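PDB 3MA5: tetratricopeptide repeat domain protein from Salinibacter ruber, which is of unknown function but, as a tetratricopeptide repeat protein, probably offers a helical scaffold for binding other proteins. Local coordinates for residues E16-D21 and A28-L33; K49-L54 and I61-Q66. All blocks are in the same frame, centred on the assembly; numbering follows the deposited sequence.

Interaction 1: E16-D21 and A28-L33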
ATOM      1  N   GLU A  16       1.108  -8.374  10.096  1.00 95.17           N
ATOM      2  CA  GLU A  16       1.866  -8.900  11.217  1.00101.18           C
ATOM      3  C   GLU A  16       3.273  -9.190  10.702  1.00 97.32           C
ATOM      4  O   GLU A  16       4.264  -8.848  11.356  1.00104.74           O
ATOM      5  CB  GLU A  16       1.213 -10.174  11.777  1.00108.19           C
ATOM      6  CG  GLU A  16      -0.159 -10.027  12.456  1.00104.79           C
ATOM      7  CD  GLU A  16      -0.162  -9.038  13.619  1.00114.79           C
ATOM      8  OE1 GLU A  16       0.927  -8.568  14.028  1.00113.45           O
ATOM      9  OE2 GLU A  16      -1.271  -8.734  14.121  1.00111.84           O
ATOM     10  N   HIS A  17       3.354  -9.813   9.526  1.00 95.28           N
ATOM     11  CA  HIS A  17       4.643 -10.108   8.894  1.00 94.77           C
ATOM     12  C   HIS A  17       5.511  -8.855   8.929  1.00 92.43           C
ATOM     13  O   HIS A  17       6.575  -8.839   9.539  1.00 95.18           O
ATOM     14  CB  HIS A  17       4.436 -10.536   7.446  1.00 88.76           C
ATOM     15  CG  HIS A  17       3.945 -11.935   7.304  1.00 89.54           C
ATOM     16  ND1 HIS A  17       4.604 -13.012   7.857  1.00 93.91           N
ATOM     17  CD2 HIS A  17       2.868 -12.448   6.657  1.00 88.83           C
ATOM     18  CE1 HIS A  17       3.958 -14.125   7.558  1.00 98.64           C
ATOM     19  NE2 HIS A  17       2.901 -13.808   6.829  1.00 93.10           N
ATOM     20  N   LEU A  18       5.040  -7.810   8.260  1.00 86.19           N
ATOM     21  CA  LEU A  18       5.725  -6.532   8.243  1.00 91.74           C
ATOM     22  C   LEU A  18       6.399  -6.213   9.583  1.00 94.24           C
ATOM     23  O   LEU A  18       7.546  -5.766   9.609  1.00105.32           O
ATOM     24  CB  LEU A  18       4.727  -5.424   7.935  1.00 96.05           C
ATOM     25  CG  LEU A  18       4.605  -4.948   6.501  1.00 92.04           C
ATOM     26  CD1 LEU A  18       3.684  -3.737   6.461  1.00 92.74           C
ATOM     27  CD2 LEU A  18       5.977  -4.586   5.979  1.00 90.49           C
ATOM     28  N   LYS A  19       5.664  -6.425  10.677  1.00 97.40           N
ATOM     29  CA  LYS A  19       6.142  -6.160  12.040  1.00 99.75           C
ATOM     30  C   LYS A  19       7.270  -7.084  12.468  1.00100.23           C
ATOM     31  O   LYS A  19       8.208  -6.667  13.163  1.00 95.24           O
ATOM     32  CB  LYS A  19       4.995  -6.297  13.041  1.00105.48           C
ATOM     33  CG  LYS A  19       3.949  -5.208  12.926  1.00108.09           C
ATOM     34  CD  LYS A  19       2.760  -5.493  13.828  1.00112.71           C
ATOM     35  CE  LYS A  19       1.710  -4.383  13.733  1.00110.73           C
ATOM     36  NZ  LYS A  19       0.409  -4.824  14.326  1.00118.52           N
ATOM     37  N   HIS A  20       7.152  -8.344  12.062  1.00100.62           N
ATOM     38  CA  HIS A  20       8.154  -9.342  12.373  1.00103.76           C
ATOM     39  C   HIS A  20       9.239  -9.354  11.289  1.00104.06           C
ATOM     40  O   HIS A  20       9.866 -10.386  11.042  1.00109.27           O
ATOM     41  CB  HIS A  20       7.497 -10.722  12.486  1.00109.92           C
ATOM     42  CG  HIS A  20       6.670 -10.900  13.723  1.00117.56           C
ATOM     43  ND1 HIS A  20       5.592 -10.091  14.024  1.00116.21           N
ATOM     44  CD2 HIS A  20       6.785 -11.770  14.757  1.00121.22           C
ATOM     45  CE1 HIS A  20       5.086 -10.449  15.192  1.00122.79           C
ATOM     46  NE2 HIS A  20       5.791 -11.465  15.657  1.00126.97           N
ATOM     47  N   ASP A  21       9.448  -8.215  10.636  1.00 96.18           N
ATOM     48  CA  ASP A  21      10.470  -8.091   9.592  1.00102.67           C
ATOM     49  C   ASP A  21      10.439  -9.101   8.420  1.00 99.21           C
ATOM     50  O   ASP A  21      11.472  -9.384   7.810  1.00 94.13           O
ATOM     51  CB  ASP A  21      11.846  -8.111  10.251  1.00102.48           C
ATOM     52  CG  ASP A  21      12.001  -7.030  11.299  1.00106.02           C
ATOM     53  OD1 ASP A  21      12.427  -7.360  12.426  1.00105.75           O
ATOM     54  OD2 ASP A  21      11.705  -5.851  10.998  1.00108.96           O
ATOM     55  N   ALA A  28       4.246 -10.156  -0.980  1.00 78.00           N
ATOM     56  CA  ALA A  28       3.512 -11.135  -1.776  1.00 73.74           C
ATOM     57  C   ALA A  28       2.022 -10.879  -1.577  1.00 80.89           C
ATOM     58  O   ALA A  28       1.304 -10.531  -2.511  1.00 81.75           O
ATOM     59  CB  ALA A  28       3.864 -12.548  -1.317  1.00 76.16           C
ATOM     60  N   LEU A  29       1.569 -11.044  -0.343  1.00 80.64           N
ATOM     61  CA  LEU A  29       0.173 -10.828   0.012  1.00 80.50           C
ATOM     62  C   LEU A  29      -0.362  -9.480  -0.487  1.00 81.48           C
ATOM     63  O   LEU A  29      -1.418  -9.421  -1.119  1.00 80.94           O
ATOM     64  CB  LEU A  29       0.005 -10.913   1.537  1.00 82.77           C
ATOM     65  CG  LEU A  29       0.173 -12.283   2.202  1.00 87.28           C
ATOM     66  CD1 LEU A  29       0.238 -12.109   3.708  1.00 91.41           C
ATOM     67  CD2 LEU A  29      -0.976 -13.198   1.819  1.00 89.63           C
ATOM     68  N   PHE A  30       0.365  -8.399  -0.209  1.00 77.31           N
ATOM     69  CA  PHE A  30      -0.074  -7.071  -0.629  1.00 74.31           C
ATOM     70  C   PHE A  30      -0.354  -6.954  -2.127  1.00 75.21           C
ATOM     71  O   PHE A  30      -1.398  -6.436  -2.524  1.00 76.52           O
ATOM     72  CB  PHE A  30       0.951  -5.999  -0.218  1.00 73.27           C
ATOM     73  CG  PHE A  30       0.846  -5.575   1.217  1.00 74.75           C
ATOM     74  CD1 PHE A  30      -0.400  -5.421   1.830  1.00 81.14           C
ATOM     75  CD2 PHE A  30       1.989  -5.309   1.960  1.00 79.50           C
ATOM     76  CE1 PHE A  30      -0.502  -5.007   3.163  1.00 73.16           C
ATOM     77  CE2 PHE A  30       1.898  -4.894   3.296  1.00 81.78           C
ATOM     78  CZ  PHE A  30       0.651  -4.745   3.892  1.00 77.56           C
ATOM     79  N   GLU A  31       0.581  -7.427  -2.947  1.00 81.49           N
ATOM     80  CA  GLU A  31       0.449  -7.348  -4.401  1.00 81.28           C
ATOM     81  C   GLU A  31      -0.753  -8.123  -4.882  1.00 81.18           C
ATOM     82  O   GLU A  31      -1.472  -7.680  -5.784  1.00 79.53           O
ATOM     83  CB  GLU A  31       1.708  -7.888  -5.084  1.00 78.76           C
ATOM     84  CG  GLU A  31       2.603  -6.811  -5.672  1.00 81.16           C
ATOM     85  CD  GLU A  31       4.028  -7.299  -5.880  1.00 85.09           C
ATOM     86  OE1 GLU A  31       4.186  -8.476  -6.258  1.00 81.91           O
ATOM     87  OE2 GLU A  31       4.985  -6.515  -5.671  1.00 80.75           O
ATOM     88  N   GLU A  32      -0.950  -9.284  -4.269  1.00 79.57           N
ATOM     89  CA  GLU A  32      -2.052 -10.188  -4.572  1.00 82.51           C
ATOM     90  C   GLU A  32      -3.380  -9.478  -4.273  1.00 86.21           C
ATOM     91  O   GLU A  32      -4.278  -9.398  -5.116  1.00 84.39           O
ATOM     92  CB  GLU A  32      -1.868 -11.409  -3.689  1.00 80.08           C
ATOM     93  CG  GLU A  32      -2.868 -12.506  -3.821  1.00 85.95           C
ATOM     94  CD  GLU A  32      -2.701 -13.488  -2.674  1.00102.64           C
ATOM     95  OE1 GLU A  32      -2.850 -13.034  -1.508  1.00104.17           O
ATOM     96  OE2 GLU A  32      -2.409 -14.689  -2.923  1.00105.40           O
ATOM     97  N   LEU A  33      -3.472  -8.949  -3.058  1.00 82.91           N
ATOM     98  CA  LEU A  33      -4.632  -8.206  -2.589  1.00 79.05           C
ATOM     99  C   LEU A  33      -4.982  -7.080  -3.512  1.00 80.27           C
ATOM    100  O   LEU A  33      -6.140  -6.809  -3.757  1.00 85.91           O
ATOM    101  CB  LEU A  33      -4.338  -7.576  -1.246  1.00 83.24           C
ATOM    102  CG  LEU A  33      -4.827  -8.248   0.014  1.00 80.83           C
ATOM    103  CD1 LEU A  33      -4.359  -7.414   1.181  1.00 79.95           C
ATOM    104  CD2 LEU A  33      -6.334  -8.361  -0.010  1.00 78.54           C
TER
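Within the helix-turn-helix of the first predicted tetratricopeptide repeat, His17 and Leu18 at the end of helix 7-19 meet Leu29 and Phe30 of helix 23-36. The contact is thin: 116 Å² is buried, counting both sides, and the nearest CA pair, His17 and Leu29, stands 10.0 Å apart. The side chains alone bridge the gap. Leu18 sets its CD1 methyl in the plane of the Phe30 ring, at the edge, 3.8 Å from CE2 and 4.1 Å from CZ of Phe30. With CG lying anti to the carbonyl carbon (chi1 -80°), Phe30 extends this edge across to the leucine. Beside this pair, CD1 of Leu29 comes to the edge of the His17 imidazole, 4.0 Å from CD2 of His17; the two side chains cross at about a right angle. Leu47 of helix 42-53 also touches Phe30, which places this pair against the following repeat. Helix 7-19 ends here in a Schellman motif with Asp21, at positive phi, as its C-prime residue, and ND1 of His20 donates to Glu16 O at 3.2 Å. No hydrogen bond or salt bridge crosses between 16-21 and 28-33, so the contact rests on non-directional packing of methyl groups against ring edges.

Interaction 2: K49-L54 and I61-Q66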
ATOM      1  N   LYS A  49       4.920   1.880   0.705  1.00 67.81           N
ATOM      2  CA  LYS A  49       5.944   2.143   1.704  1.00 66.78           C
ATOM      3  C   LYS A  49       6.942   0.997   1.661  1.00 70.60           C
ATOM      4  O   LYS A  49       8.093   1.153   2.045  1.00 70.11           O
ATOM      5  CB  LYS A  49       5.302   2.275   3.088  1.00 65.69           C
ATOM      6  CG  LYS A  49       4.702   3.641   3.369  1.00 67.48           C
ATOM      7  CD  LYS A  49       5.769   4.599   3.900  1.00 68.60           C
ATOM      8  CE  LYS A  49       5.392   6.065   3.732  1.00 71.61           C
ATOM      9  NZ  LYS A  49       6.396   6.951   4.385  1.00 73.38           N
ATOM     10  N   LEU A  50       6.495  -0.150   1.162  1.00 72.20           N
ATOM     11  CA  LEU A  50       7.339  -1.327   1.062  1.00 64.69           C
ATOM     12  C   LEU A  50       8.179  -1.250  -0.183  1.00 72.55           C
ATOM     13  O   LEU A  50       9.350  -1.648  -0.185  1.00 79.46           O
ATOM     14  CB  LEU A  50       6.487  -2.582   1.003  1.00 66.80           C
ATOM     15  CG  LEU A  50       7.154  -3.925   1.310  1.00 74.86           C
ATOM     16  CD1 LEU A  50       7.929  -3.830   2.625  1.00 73.24           C
ATOM     17  CD2 LEU A  50       6.095  -5.004   1.412  1.00 78.35           C
ATOM     18  N   TYR A  51       7.576  -0.749  -1.256  1.00 71.39           N
ATOM     19  CA  TYR A  51       8.297  -0.615  -2.511  1.00 72.40           C
ATOM     20  C   TYR A  51       9.455   0.331  -2.324  1.00 76.51           C
ATOM     21  O   TYR A  51      10.527   0.120  -2.875  1.00 77.83           O
ATOM     22  CB  TYR A  51       7.392  -0.078  -3.604  1.00 67.46           C
ATOM     23  CG  TYR A  51       6.605  -1.144  -4.303  1.00 63.45           C
ATOM     24  CD1 TYR A  51       7.088  -2.449  -4.401  1.00 67.33           C
ATOM     25  CD2 TYR A  51       5.384  -0.848  -4.887  1.00 67.13           C
ATOM     26  CE1 TYR A  51       6.358  -3.431  -5.055  1.00 66.56           C
ATOM     27  CE2 TYR A  51       4.649  -1.818  -5.542  1.00 70.15           C
ATOM     28  CZ  TYR A  51       5.133  -3.100  -5.625  1.00 68.38           C
ATOM     29  OH  TYR A  51       4.358  -4.046  -6.241  1.00 68.15           O
ATOM     30  N   GLU A  52       9.223   1.379  -1.544  1.00 70.58           N
ATOM     31  CA  GLU A  52      10.259   2.356  -1.292  1.00 70.30           C
ATOM     32  C   GLU A  52      11.427   1.678  -0.597  1.00 75.94           C
ATOM     33  O   GLU A  52      12.569   1.850  -1.005  1.00 83.52           O
ATOM     34  CB  GLU A  52       9.719   3.517  -0.443  1.00 72.40           C
ATOM     35  CG  GLU A  52       8.839   4.508  -1.203  1.00 71.69           C
ATOM     36  CD  GLU A  52       8.548   5.738  -0.383  1.00 76.21           C
ATOM     37  OE1 GLU A  52       7.362   6.021  -0.077  1.00 80.16           O
ATOM     38  OE2 GLU A  52       9.534   6.420  -0.041  1.00 82.02           O
ATOM     39  N   ARG A  53      11.140   0.891   0.435  1.00 75.32           N
ATOM     40  CA  ARG A  53      12.187   0.183   1.177  1.00 80.29           C
ATOM     41  C   ARG A  53      12.935  -0.761   0.260  1.00 80.84           C
ATOM     42  O   ARG A  53      14.122  -1.006   0.441  1.00 80.06           O
ATOM     43  CB  ARG A  53      11.587  -0.620   2.334  1.00 77.39           C
ATOM     44  CG  ARG A  53      10.855   0.232   3.354  1.00 80.09           C
ATOM     45  CD  ARG A  53      10.249  -0.617   4.456  1.00 90.11           C
ATOM     46  NE  ARG A  53      11.262  -1.121   5.379  1.00 95.73           N
ATOM     47  CZ  ARG A  53      11.033  -2.053   6.294  1.00 96.76           C
ATOM     48  NH1 ARG A  53       9.826  -2.587   6.407  1.00103.52           N
ATOM     49  NH2 ARG A  53      12.010  -2.448   7.091  1.00 98.28           N
ATOM     50  N   LEU A  54      12.215  -1.284  -0.724  1.00 79.84           N
ATOM     51  CA  LEU A  54      12.755  -2.213  -1.700  1.00 81.69           C
ATOM     52  C   LEU A  54      13.498  -1.504  -2.819  1.00 81.19           C
ATOM     53  O   LEU A  54      13.842  -2.124  -3.824  1.00 77.28           O
ATOM     54  CB  LEU A  54      11.610  -3.033  -2.295  1.00 78.44           C
ATOM     55  CG  LEU A  54      11.037  -4.068  -1.331  1.00 79.47           C
ATOM     56  CD1 LEU A  54       9.853  -4.829  -1.944  1.00 73.49           C
ATOM     57  CD2 LEU A  54      12.172  -5.009  -0.979  1.00 73.02           C
ATOM     58  N   ILE A  61       5.234   5.019  -6.023  1.00 82.32           N
ATOM     59  CA  ILE A  61       4.448   6.179  -6.420  1.00 73.61           C
ATOM     60  C   ILE A  61       3.251   5.834  -7.321  1.00 75.15           C
ATOM     61  O   ILE A  61       2.207   6.491  -7.257  1.00 79.47           O
ATOM     62  CB  ILE A  61       5.345   7.214  -7.118  1.00 74.69           C
ATOM     63  CG1 ILE A  61       6.610   7.428  -6.275  1.00 76.39           C
ATOM     64  CG2 ILE A  61       4.574   8.513  -7.330  1.00 69.63           C
ATOM     65  CD1 ILE A  61       7.462   8.638  -6.648  1.00 69.97           C
ATOM     66  N   ASP A  62       3.389   4.807  -8.152  1.00 79.63           N
ATOM     67  CA  ASP A  62       2.278   4.428  -9.009  1.00 79.70           C
ATOM     68  C   ASP A  62       1.267   3.738  -8.141  1.00 77.04           C
ATOM     69  O   ASP A  62       0.095   3.646  -8.501  1.00 81.72           O
ATOM     70  CB  ASP A  62       2.699   3.458 -10.115  1.00 87.52           C
ATOM     71  CG  ASP A  62       3.841   3.986 -10.960  1.00 93.27           C
ATOM     72  OD1 ASP A  62       3.818   5.190 -11.309  1.00 89.17           O
ATOM     73  OD2 ASP A  62       4.752   3.187 -11.283  1.00 96.08           O
ATOM     74  N   THR A  63       1.717   3.232  -6.995  1.00 78.06           N
ATOM     75  CA  THR A  63       0.801   2.544  -6.089  1.00 77.58           C
ATOM     76  C   THR A  63       0.088   3.588  -5.226  1.00 72.45           C
ATOM     77  O   THR A  63      -1.122   3.511  -5.021  1.00 68.27           O
ATOM     78  CB  THR A  63       1.550   1.497  -5.239  1.00 71.55           C
ATOM     79  OG1 THR A  63       2.183   0.552  -6.108  1.00 73.23           O
ATOM     80  CG2 THR A  63       0.588   0.742  -4.355  1.00 73.99           C
ATOM     81  N   TYR A  64       0.824   4.583  -4.745  1.00 69.34           N
ATOM     82  CA  TYR A  64       0.191   5.631  -3.966  1.00 65.68           C
ATOM     83  C   TYR A  64      -0.841   6.310  -4.862  1.00 73.42           C
ATOM     84  O   TYR A  64      -1.910   6.713  -4.410  1.00 76.25           O
ATOM     85  CB  TYR A  64       1.215   6.670  -3.485  1.00 69.39           C
ATOM     86  CG  TYR A  64       2.224   6.150  -2.470  1.00 76.25           C
ATOM     87  CD1 TYR A  64       1.899   5.112  -1.602  1.00 71.58           C
ATOM     88  CD2 TYR A  64       3.486   6.716  -2.359  1.00 74.17           C
ATOM     89  CE1 TYR A  64       2.795   4.645  -0.662  1.00 71.60           C
ATOM     90  CE2 TYR A  64       4.391   6.258  -1.420  1.00 73.34           C
ATOM     91  CZ  TYR A  64       4.042   5.221  -0.573  1.00 76.80           C
ATOM     92  OH  TYR A  64       4.971   4.748   0.338  1.00 74.21           O
ATOM     93  N   ALA A  65      -0.530   6.426  -6.146  1.00 74.46           N
ATOM     94  CA  ALA A  65      -1.445   7.078  -7.075  1.00 69.81           C
ATOM     95  C   ALA A  65      -2.658   6.217  -7.340  1.00 66.46           C
ATOM     96  O   ALA A  65      -3.768   6.733  -7.503  1.00 74.12           O
ATOM     97  CB  ALA A  65      -0.738   7.397  -8.363  1.00 67.95           C
ATOM     98  N   GLN A  66      -2.447   4.908  -7.406  1.00 64.48           N
ATOM     99  CA  GLN A  66      -3.549   3.980  -7.607  1.00 72.28           C
ATOM    100  C   GLN A  66      -4.430   4.039  -6.349  1.00 77.39           C
ATOM    101  O   GLN A  66      -5.650   3.995  -6.418  1.00 72.02           O
ATOM    102  CB  GLN A  66      -3.019   2.561  -7.771  1.00 79.26           C
ATOM    103  CG  GLN A  66      -2.203   2.296  -9.013  1.00 87.12           C
ATOM    104  CD  GLN A  66      -1.795   0.818  -9.130  1.00 98.12           C
ATOM    105  OE1 GLN A  66      -2.532  -0.074  -8.702  1.00 97.14           O
ATOM    106  NE2 GLN A  66      -0.628   0.559  -9.728  1.00104.17           N
TER
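Tyr64 reaches from helix 57-74 to helix 42-53, and its hydroxyl makes the close, polar part of this contact. OH of Tyr64 donates to OE1 of Glu52 at 2.7 Å, meeting the carboxylate on its anti side and 18° out of its plane. OE1 lies at the edge of the phenol ring, and the carboxylate and ring planes stand 80° apart. Lys49, its chain bent at chi2, lays CB to CE alongside the same hydroxyl, the two side chains crossing at about a right angle. The short helix segments run at 175° with axes 9.6 Å apart, an antiparallel sense that fits the helix pair of a tetratricopeptide repeat, here the second predicted one. In a second contact between the same segments, OG1 of Thr63 lies in the plane of the Tyr51 ring at its edge, 3.5 Å from CE2 of Tyr51; that hydroxyl bonds to Asp59 O. A phenylalanine in place of Tyr64 would probably leave OE1 of Glu52 without this hydrogen-bond donor. Ala86 and Lys87 of helix 77-91 touch the Tyr64 side chain. Tyr51, Thr63 and Tyr64 are buried, whereas Lys49 and Glu52, both partly exposed, form the looser side toward solvent.

How the interactions relate
Each interaction joins the two helices of one predicted repeat, interaction 1 in the first and interaction 2 in the second, in series along the chain. Interaction 2 is the more central, its centre about 7 Å from the centre of the chain, against about 10 Å, and buries 204 Å² rather than 116 Å². Three of its five touching residues are buried, compared with two of four in the partly buried interaction 1. Their chemistry diverges: interaction 1 is packing alone, while the more buried interaction 2 nonetheless holds a hydroxyl-carboxylate bond. Helix 42-53 meets both helices of the first repeat, through a probable hydrogen bond between Tyr51 OH and Glu31 OE2 (2.6 Å) and packing of Leu50 against Leu18 and Phe30.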